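Local coordinates for protein cellulase CEL9M (Clostridium cellulolyticum, PDB 1IA6) that probably hydrolyses internal beta-1,4-glucosidic linkages of cellulose and related beta-glucans, as a family 9 glycoside hydrolase that also binds calcium and zinc ions, at residues 13-17 / 416-420; 304-308 / 410-415; 349-353 / 384-390. The contacts are given in a common frame with arbitrary orientation. Residue numbers count along the deposited sequence, not the author numbering.

Contact 1: 13-17 / 416-420; sequences SIIFF and NAGLV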
loop_
_atom_site.group_PDB
_atom_site.type_symbol
_atom_site.label_atom_id
_atom_site.label_comp_id
_atom_site.label_asym_id
_atom_site.label_seq_id
_atom_site.Cartn_x
_atom_site.Cartn_y
_atom_site.Cartn_z
ATOM N N SER A 13 -3.031 6.184 11.112
ATOM C CA SER A 13 -2.678 5.690 9.780
ATOM C C SER A 13 -3.439 4.421 9.399
ATOM O O SER A 13 -3.682 4.161 8.218
ATOM C CB SER A 13 -1.163 5.456 9.679
ATOM O OG SER A 13 -0.736 4.398 10.516
ATOM N N ILE A 14 -3.816 3.634 10.400
ATOM C CA ILE A 14 -4.572 2.407 10.159
ATOM C C ILE A 14 -6.046 2.758 9.963
ATOM O O ILE A 14 -6.721 2.199 9.103
ATOM C CB ILE A 14 -4.444 1.438 11.345
ATOM C CG1 ILE A 14 -2.987 0.995 11.494
ATOM C CG2 ILE A 14 -5.373 0.241 11.147
ATOM C CD1 ILE A 14 -2.697 0.286 12.808
ATOM N N ILE A 15 -6.533 3.695 10.773
ATOM C CA ILE A 15 -7.920 4.144 10.704
ATOM C C ILE A 15 -8.272 4.719 9.333
ATOM O O ILE A 15 -9.403 4.576 8.861
ATOM C CB ILE A 15 -8.194 5.206 11.797
ATOM C CG1 ILE A 15 -8.452 4.504 13.134
ATOM C CG2 ILE A 15 -9.358 6.099 11.401
ATOM C CD1 ILE A 15 -8.412 5.444 14.338
ATOM N N PHE A 16 -7.302 5.365 8.699
ATOM C CA PHE A 16 -7.503 5.955 7.377
ATOM C C PHE A 16 -8.220 5.027 6.397
ATOM O O PHE A 16 -9.117 5.452 5.676
ATOM C CB PHE A 16 -6.158 6.349 6.761
ATOM C CG PHE A 16 -6.223 6.588 5.281
ATOM C CD1 PHE A 16 -6.846 7.721 4.772
ATOM C CD2 PHE A 16 -5.699 5.654 4.388
ATOM C CE1 PHE A 16 -6.949 7.923 3.399
ATOM C CE2 PHE A 16 -5.797 5.846 3.015
ATOM C CZ PHE A 16 -6.423 6.981 2.519
ATOM N N PHE A 17 -7.816 3.763 6.368
ATOM C CA PHE A 17 -8.405 2.812 5.434
ATOM C C PHE A 17 -9.921 2.691 5.504
ATOM O O PHE A 17 -10.560 2.353 4.508
ATOM C CB PHE A 17 -7.717 1.457 5.596
ATOM C CG PHE A 17 -6.284 1.473 5.143
ATOM C CD1 PHE A 17 -5.968 1.373 3.791
ATOM C CD2 PHE A 17 -5.254 1.671 6.056
ATOM C CE1 PHE A 17 -4.650 1.474 3.352
ATOM C CE2 PHE A 17 -3.932 1.775 5.629
ATOM C CZ PHE A 17 -3.629 1.677 4.275
ATOM N N ASN A 416 -0.560 5.391 2.253
ATOM C CA ASN A 416 -0.657 4.970 3.643
ATOM C C ASN A 416 -0.088 3.601 3.975
ATOM O O ASN A 416 0.304 3.360 5.115
ATOM C CB ASN A 416 -2.110 5.041 4.119
ATOM C CG ASN A 416 -2.447 6.392 4.722
ATOM O OD1 ASN A 416 -2.417 7.412 4.036
ATOM N ND2 ASN A 416 -2.754 6.405 6.015
ATOM N N ALA A 417 -0.032 2.703 2.996
ATOM C CA ALA A 417 0.497 1.367 3.258
ATOM C C ALA A 417 1.908 1.445 3.843
ATOM O O ALA A 417 2.198 0.835 4.873
ATOM C CB ALA A 417 0.504 0.544 1.975
ATOM N N GLY A 418 2.775 2.209 3.184
ATOM C CA GLY A 418 4.144 2.361 3.642
ATOM C C GLY A 418 4.258 3.143 4.938
ATOM O O GLY A 418 5.190 2.922 5.715
ATOM N N LEU A 419 3.321 4.057 5.172
ATOM C CA LEU A 419 3.328 4.865 6.389
ATOM C C LEU A 419 3.075 3.981 7.599
ATOM O O LEU A 419 3.757 4.097 8.616
ATOM C CB LEU A 419 2.256 5.958 6.326
ATOM C CG LEU A 419 2.120 6.825 7.586
ATOM C CD1 LEU A 419 3.417 7.597 7.827
ATOM C CD2 LEU A 419 0.959 7.782 7.436
ATOM N N VAL A 420 2.084 3.101 7.494
ATOM C CA VAL A 420 1.780 2.205 8.602
ATOM C C VAL A 420 3.030 1.408 8.970
ATOM O O VAL A 420 3.380 1.292 10.144
ATOM C CB VAL A 420 0.650 1.219 8.242
ATOM C CG1 VAL A 420 0.445 0.226 9.379
ATOM C CG2 VAL A 420 -0.637 1.980 7.976
#
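The 13-17 segment meets helix 413-429 mainly through side chains; the nearest CA pair, Ser13 CA and Val420 CA, is 5.8 Å apart. Ser13 faces the helix: Ser13 CB lies 3.9 Å from Leu419 CD2 and Ser13 OG 3.5 Å from Val420 CG2. Both partners are methyls, so this is packing; the hydroxyl is hydrogen-bonded to Leu10 O in its own helix. The carbonyl Ser13 O accepts the single hydrogen bond between the segments, from Asn416 ND2 at 3.3 Å with an N-H...O angle of 151°. Ile14 points its CA-to-CB bond away, yet Ile14 CG1 still reaches Val420 CG1 at 4.1 Å. Phe16 turns toward the helix and lays one ring face against the amide of Asn416, with Phe16 CD2 3.4 Å from Asn416 CG. Phe17 instead brings its ring edge up to Val420 (Phe17 CE2 to Val420 CG2, 4.1 Å), while Phe17 CZ sits 3.7 Å from Asn416 CB. Asn416 thus meets both rings, and its amide also bonds to Gly387 and Leu389. The geometry is that of buried helix packing in the alpha barrel of family 9 enzymes, joining the first helix, 6-15, to the last. Helices 64-80 and 91-107 close over it, Leu74 touching both Phe17 and Val420, and Met94 touching Val420.

Contact 2: 304-308 / 410-415; sequences WGVLR and EVALDY. With SO4 (sulfate ion), chain E.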
loop_
_atom_site.group_PDB
_atom_site.type_symbol
_atom_site.label_atom_id
_atom_site.label_comp_id
_atom_site.label_asym_id
_atom_site.label_seq_id
_atom_site.Cartn_x
_atom_site.Cartn_y
_atom_site.Cartn_z
ATOM N N TRP A 304 5.593 13.588 -7.476
ATOM C CA TRP A 304 4.275 13.062 -7.142
ATOM C C TRP A 304 4.322 12.038 -6.015
ATOM O O TRP A 304 5.031 11.038 -6.108
ATOM C CB TRP A 304 3.628 12.449 -8.386
ATOM C CG TRP A 304 2.134 12.454 -8.323
ATOM C CD1 TRP A 304 1.332 11.528 -7.721
ATOM C CD2 TRP A 304 1.262 13.477 -8.823
ATOM N NE1 TRP A 304 0.014 11.912 -7.812
ATOM C CE2 TRP A 304 -0.056 13.104 -8.482
ATOM C CE3 TRP A 304 1.469 14.673 -9.523
ATOM C CZ2 TRP A 304 -1.167 13.888 -8.819
ATOM C CZ3 TRP A 304 0.366 15.452 -9.858
ATOM C CH2 TRP A 304 -0.936 15.054 -9.503
ATOM N N GLY A 305 3.550 12.294 -4.959
ATOM C CA GLY A 305 3.531 11.395 -3.818
ATOM C C GLY A 305 4.917 11.324 -3.208
ATOM O O GLY A 305 5.425 10.243 -2.916
ATOM N N VAL A 306 5.534 12.485 -3.001
ATOM C CA VAL A 306 6.884 12.522 -2.459
ATOM C C VAL A 306 7.031 11.904 -1.069
ATOM O O VAL A 306 8.009 11.202 -0.809
ATOM C CB VAL A 306 7.451 13.969 -2.459
ATOM C CG1 VAL A 306 6.667 14.847 -1.516
ATOM C CG2 VAL A 306 8.923 13.944 -2.080
ATOM N N LEU A 307 6.070 12.142 -0.179
ATOM C CA LEU A 307 6.148 11.578 1.173
ATOM C C LEU A 307 5.940 10.067 1.142
ATOM O O LEU A 307 6.485 9.335 1.970
ATOM C CB LEU A 307 5.114 12.234 2.091
ATOM C CG LEU A 307 5.323 13.742 2.283
ATOM C CD1 LEU A 307 4.248 14.293 3.207
ATOM C CD2 LEU A 307 6.709 14.002 2.864
ATOM N N ARG A 308 5.144 9.609 0.184
ATOM C CA ARG A 308 4.884 8.186 0.015
ATOM C C ARG A 308 6.218 7.469 -0.224
ATOM O O ARG A 308 6.473 6.408 0.349
ATOM C CB ARG A 308 3.908 7.989 -1.162
ATOM C CG ARG A 308 3.875 6.609 -1.812
ATOM C CD ARG A 308 4.881 6.526 -2.947
ATOM N NE ARG A 308 4.672 7.556 -3.969
ATOM C CZ ARG A 308 3.775 7.494 -4.951
ATOM N NH1 ARG A 308 2.966 6.447 -5.074
ATOM N NH2 ARG A 308 3.702 8.478 -5.838
ATOM N N GLU A 410 -3.112 15.000 -2.797
ATOM C CA GLU A 410 -3.593 13.659 -3.097
ATOM C C GLU A 410 -3.370 12.714 -1.923
ATOM O O GLU A 410 -2.428 12.884 -1.149
ATOM C CB GLU A 410 -2.897 13.097 -4.338
ATOM C CG GLU A 410 -3.652 13.373 -5.627
ATOM C CD GLU A 410 -3.720 12.154 -6.524
ATOM O OE1 GLU A 410 -2.652 11.688 -6.979
ATOM O OE2 GLU A 410 -4.841 11.657 -6.769
ATOM N N VAL A 411 -4.265 11.741 -1.787
ATOM C CA VAL A 411 -4.186 10.719 -0.742
ATOM C C VAL A 411 -4.483 9.402 -1.460
ATOM O O VAL A 411 -5.178 9.400 -2.471
ATOM C CB VAL A 411 -5.240 10.939 0.367
ATOM C CG1 VAL A 411 -5.001 12.280 1.048
ATOM C CG2 VAL A 411 -6.651 10.877 -0.221
ATOM N N ALA A 412 -3.961 8.286 -0.957
ATOM C CA ALA A 412 -4.200 7.010 -1.626
ATOM C C ALA A 412 -3.824 5.815 -0.770
ATOM O O ALA A 412 -3.061 5.937 0.185
ATOM C CB ALA A 412 -3.418 6.964 -2.932
ATOM N N LEU A 413 -4.361 4.654 -1.134
ATOM C CA LEU A 413 -4.068 3.424 -0.410
ATOM C C LEU A 413 -2.567 3.156 -0.342
ATOM O O LEU A 413 -2.033 2.887 0.733
ATOM C CB LEU A 413 -4.736 2.225 -1.087
ATOM C CG LEU A 413 -6.260 2.129 -1.121
ATOM C CD1 LEU A 413 -6.666 0.839 -1.841
ATOM C CD2 LEU A 413 -6.811 2.151 0.293
ATOM N N ASP A 414 -1.887 3.231 -1.485
ATOM C CA ASP A 414 -0.458 2.942 -1.509
ATOM C C ASP A 414 0.383 3.944 -0.719
ATOM O O ASP A 414 1.485 3.621 -0.277
ATOM C CB ASP A 414 0.054 2.806 -2.953
ATOM C CG ASP A 414 0.186 4.136 -3.673
ATOM O OD1 ASP A 414 -0.847 4.768 -3.981
ATOM O OD2 ASP A 414 1.335 4.546 -3.936
ATOM N N TYR A 415 -0.141 5.148 -0.522
ATOM C CA TYR A 415 0.570 6.163 0.254
ATOM C C TYR A 415 0.613 5.711 1.711
ATOM O O TYR A 415 1.676 5.656 2.335
ATOM C CB TYR A 415 -0.165 7.505 0.199
ATOM C CG TYR A 415 -0.004 8.316 -1.069
ATOM C CD1 TYR A 415 0.345 7.720 -2.279
ATOM C CD2 TYR A 415 -0.250 9.690 -1.058
ATOM C CE1 TYR A 415 0.444 8.474 -3.449
ATOM C CE2 TYR A 415 -0.155 10.454 -2.218
ATOM C CZ TYR A 415 0.191 9.840 -3.409
ATOM O OH TYR A 415 0.272 10.594 -4.554
HETATM S S SO4 E . 1.335 7.485 -8.645
HETATM O O1 SO4 E . 0.016 8.136 -8.807
HETATM O O2 SO4 E . 1.246 6.466 -7.583
HETATM O O3 SO4 E . 2.338 8.508 -8.281
HETATM O O4 SO4 E . 1.725 6.851 -9.924
HETATM O O HOH W 1 0.920 13.557 -4.734
HETATM O O HOH W 2 4.371 4.953 1.616
#
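Arg308 organises this contact by curling back on its own segment. With chi2, chi3 and chi4 at -90°, -57° and -81°, its guanidinium returns to the start of the helix, where Arg308 NH2 bonds to Trp304 O at 2.9 Å and Arg308 NE to Gly305 O at 3.0 Å. Arg308 NH1 then forms a salt bridge to Asp414 OD2 at 2.8 Å, weak as a hydrogen bond (121°); Asp414 has chi1 of 75° (p). Tyr415 slides its ring under the arginine: Arg308 CB is 4.1 Å from the ring centroid, 26° off the normal, a CH-pi contact, and Tyr415 CE1 lies over the guanidinium face. Gly305, with phi/psi of 61/47, leaves space for Tyr415 OH, 3.4 Å from Gly305 CA; water 1 links that hydroxyl to Gly305 N. Glu410, a predicted active-site residue, has chi1 and chi2 between wells; Trp304 NE1 donates to Glu410 OE1 (2.8 Å, 139°), holding the carboxylate that, as in other family 9 enzymes, is probably the catalytic acid. A sulfate, probably from the crystallisation liquor, accepts bonds from Arg308 NH1 (to SO4 O2, 3.0 Å), Arg308 NH2 (to SO4 O3, 2.8 Å) and Trp256. The contact joins the starts of helices 306-323 and 413-429, with helix 64-80 against Asp414 and helix 406-409 against Trp304.

Contact 3: 349-353 / 384-390; sequences SYIIG and LLTGALV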
loop_
_atom_site.group_PDB
_atom_site.type_symbol
_atom_site.label_atom_id
_atom_site.label_comp_id
_atom_site.label_asym_id
_atom_site.label_seq_id
_atom_site.Cartn_x
_atom_site.Cartn_y
_atom_site.Cartn_z
ATOM N N SER A 349 1.707 18.984 10.186
ATOM C CA SER A 349 1.717 17.533 10.164
ATOM C C SER A 349 1.203 17.150 8.787
ATOM O O SER A 349 0.216 17.716 8.320
ATOM C CB SER A 349 0.769 16.970 11.217
ATOM O OG SER A 349 0.390 15.646 10.878
ATOM N N TYR A 350 1.866 16.203 8.135
ATOM C CA TYR A 350 1.426 15.769 6.819
ATOM C C TYR A 350 0.437 14.613 6.899
ATOM O O TYR A 350 0.026 14.051 5.878
ATOM C CB TYR A 350 2.632 15.430 5.946
ATOM C CG TYR A 350 3.293 16.689 5.430
ATOM C CD1 TYR A 350 2.625 17.520 4.534
ATOM C CD2 TYR A 350 4.552 17.085 5.883
ATOM C CE1 TYR A 350 3.188 18.718 4.101
ATOM C CE2 TYR A 350 5.128 18.286 5.455
ATOM C CZ TYR A 350 4.439 19.094 4.565
ATOM O OH TYR A 350 4.990 20.279 4.129
ATOM N N ILE A 351 0.055 14.273 8.127
ATOM C CA ILE A 351 -0.943 13.239 8.363
ATOM C C ILE A 351 -2.185 14.002 8.819
ATOM O O ILE A 351 -2.176 14.651 9.864
ATOM C CB ILE A 351 -0.524 12.260 9.480
ATOM C CG1 ILE A 351 0.710 11.462 9.049
ATOM C CG2 ILE A 351 -1.668 11.306 9.784
ATOM C CD1 ILE A 351 1.219 10.519 10.122
ATOM N N ILE A 352 -3.248 13.946 8.027
ATOM C CA ILE A 352 -4.471 14.659 8.378
ATOM C C ILE A 352 -5.050 14.174 9.708
ATOM O O ILE A 352 -5.082 12.976 9.982
ATOM C CB ILE A 352 -5.530 14.507 7.263
ATOM C CG1 ILE A 352 -5.036 15.199 5.987
ATOM C CG2 ILE A 352 -6.865 15.105 7.709
ATOM C CD1 ILE A 352 -5.946 15.004 4.793
ATOM N N GLY A 353 -5.489 15.115 10.540
ATOM C CA GLY A 353 -6.073 14.753 11.821
ATOM C C GLY A 353 -5.081 14.472 12.933
ATOM O O GLY A 353 -5.474 14.138 14.055
ATOM N N LEU A 384 -13.362 15.109 8.488
ATOM C CA LEU A 384 -11.950 14.935 8.817
ATOM C C LEU A 384 -11.458 13.556 8.372
ATOM O O LEU A 384 -11.923 12.529 8.871
ATOM C CB LEU A 384 -11.734 15.100 10.325
ATOM C CG LEU A 384 -10.283 15.009 10.818
ATOM C CD1 LEU A 384 -9.469 16.158 10.239
ATOM C CD2 LEU A 384 -10.246 15.052 12.337
ATOM N N LEU A 385 -10.516 13.545 7.432
ATOM C CA LEU A 385 -9.956 12.303 6.897
ATOM C C LEU A 385 -8.767 11.856 7.753
ATOM O O LEU A 385 -7.621 11.867 7.316
ATOM C CB LEU A 385 -9.521 12.527 5.443
ATOM C CG LEU A 385 -9.039 11.333 4.610
ATOM C CD1 LEU A 385 -10.133 10.287 4.515
ATOM C CD2 LEU A 385 -8.657 11.814 3.216
ATOM N N THR A 386 -9.068 11.446 8.979
ATOM C CA THR A 386 -8.059 11.017 9.938
ATOM C C THR A 386 -7.065 9.977 9.422
ATOM O O THR A 386 -7.459 8.950 8.871
ATOM C CB THR A 386 -8.736 10.452 11.200
ATOM O OG1 THR A 386 -9.626 11.440 11.737
ATOM C CG2 THR A 386 -7.696 10.078 12.254
ATOM N N GLY A 387 -5.777 10.263 9.608
ATOM C CA GLY A 387 -4.723 9.336 9.214
ATOM C C GLY A 387 -4.189 9.367 7.792
ATOM O O GLY A 387 -3.221 8.672 7.487
ATOM N N ALA A 388 -4.785 10.171 6.920
ATOM C CA ALA A 388 -4.330 10.222 5.535
ATOM C C ALA A 388 -3.003 10.949 5.352
ATOM O O ALA A 388 -2.810 12.051 5.861
ATOM C CB ALA A 388 -5.395 10.882 4.654
ATOM N N LEU A 389 -2.089 10.316 4.622
ATOM C CA LEU A 389 -0.801 10.925 4.311
ATOM C C LEU A 389 -1.013 11.655 2.983
ATOM O O LEU A 389 -1.403 11.038 1.987
ATOM C CB LEU A 389 0.278 9.848 4.142
ATOM C CG LEU A 389 1.675 10.342 3.742
ATOM C CD1 LEU A 389 2.301 11.132 4.887
ATOM C CD2 LEU A 389 2.554 9.158 3.393
ATOM N N VAL A 390 -0.779 12.963 2.958
ATOM C CA VAL A 390 -0.966 13.711 1.718
ATOM C C VAL A 390 0.263 13.632 0.816
ATOM O O VAL A 390 1.321 13.161 1.233
ATOM C CB VAL A 390 -1.297 15.195 1.995
ATOM C CG1 VAL A 390 -2.608 15.293 2.758
ATOM C CG2 VAL A 390 -0.176 15.847 2.781
#
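Two extended loops run antiparallel here and interlock through one large knob, Ile352. Its side chain enters a hollow lined by Leu384, Leu385, Ala388 and Val390: Ile352 CG2 is 3.8 Å from Leu384 CD1, while Ile352 CD1 is 4.2 Å from Ala388 CB and 3.9 Å from Val390 CG1. Gly353 lets the loops close tightly, Gly353 CA lying 4.6 Å from Thr386 CA, where a beta carbon would be tight; its positive phi (82°) also favours glycine. Ile351 fits above side-chain-free Gly387, with Ile351 CG2 3.7 Å from Gly387 CA. The Tyr350 ring presents its edge to Val390 (Tyr350 CD1 to Val390 CG2, 3.7 Å). Gly387 completes the type II turn from Leu385 to Ala388 that bends the second loop around the knob. Ile351 and Leu389 form a non-hydrogen-bonded antiparallel pair, CA atoms 4.7 Å apart, flanked by Val390 N to Tyr350 O (3.2 Å) and Ile352 N to Ala388 O (2.9 Å); Gly387 N bonds to Ile352 O at 2.8 Å. The loops lie against helix 413-429, where Asn416 hydrogen-bonds Gly387 O and Leu389 N, and the Val390 side chain is about 7 Å from those of Glu410 and Asp401, both predicted active-site residues. Hydrogen bonds across the pair are backbone to backbone and side chains meet through apolar groups, implying that main-chain pairing sets the register while apolar side chains fill the space.

All three contacts are largely buried, but contacts 1 and 2 lie deeper, their centres 8 and 9 Å from that of the chain against 16 Å for contact 3. Contacts 2 and 3 each include one exposed residue, Trp304 and Leu384, whereas every touching residue of contact 1 is buried. Contacts 1 and 2 use successive turns of helix 413-429, and contact 3 abuts it: Asn416 ND2 lies 2.7 Å from Gly387 O, and Tyr415 CD2 3.5 Å from Leu389 O. Chemistry follows place: apolar packing around one buried asparagine amide in contact 1, charged and water-mediated links beside the predicted active-site Glu410 in contact 2, backbone pairing in the loops of contact 3.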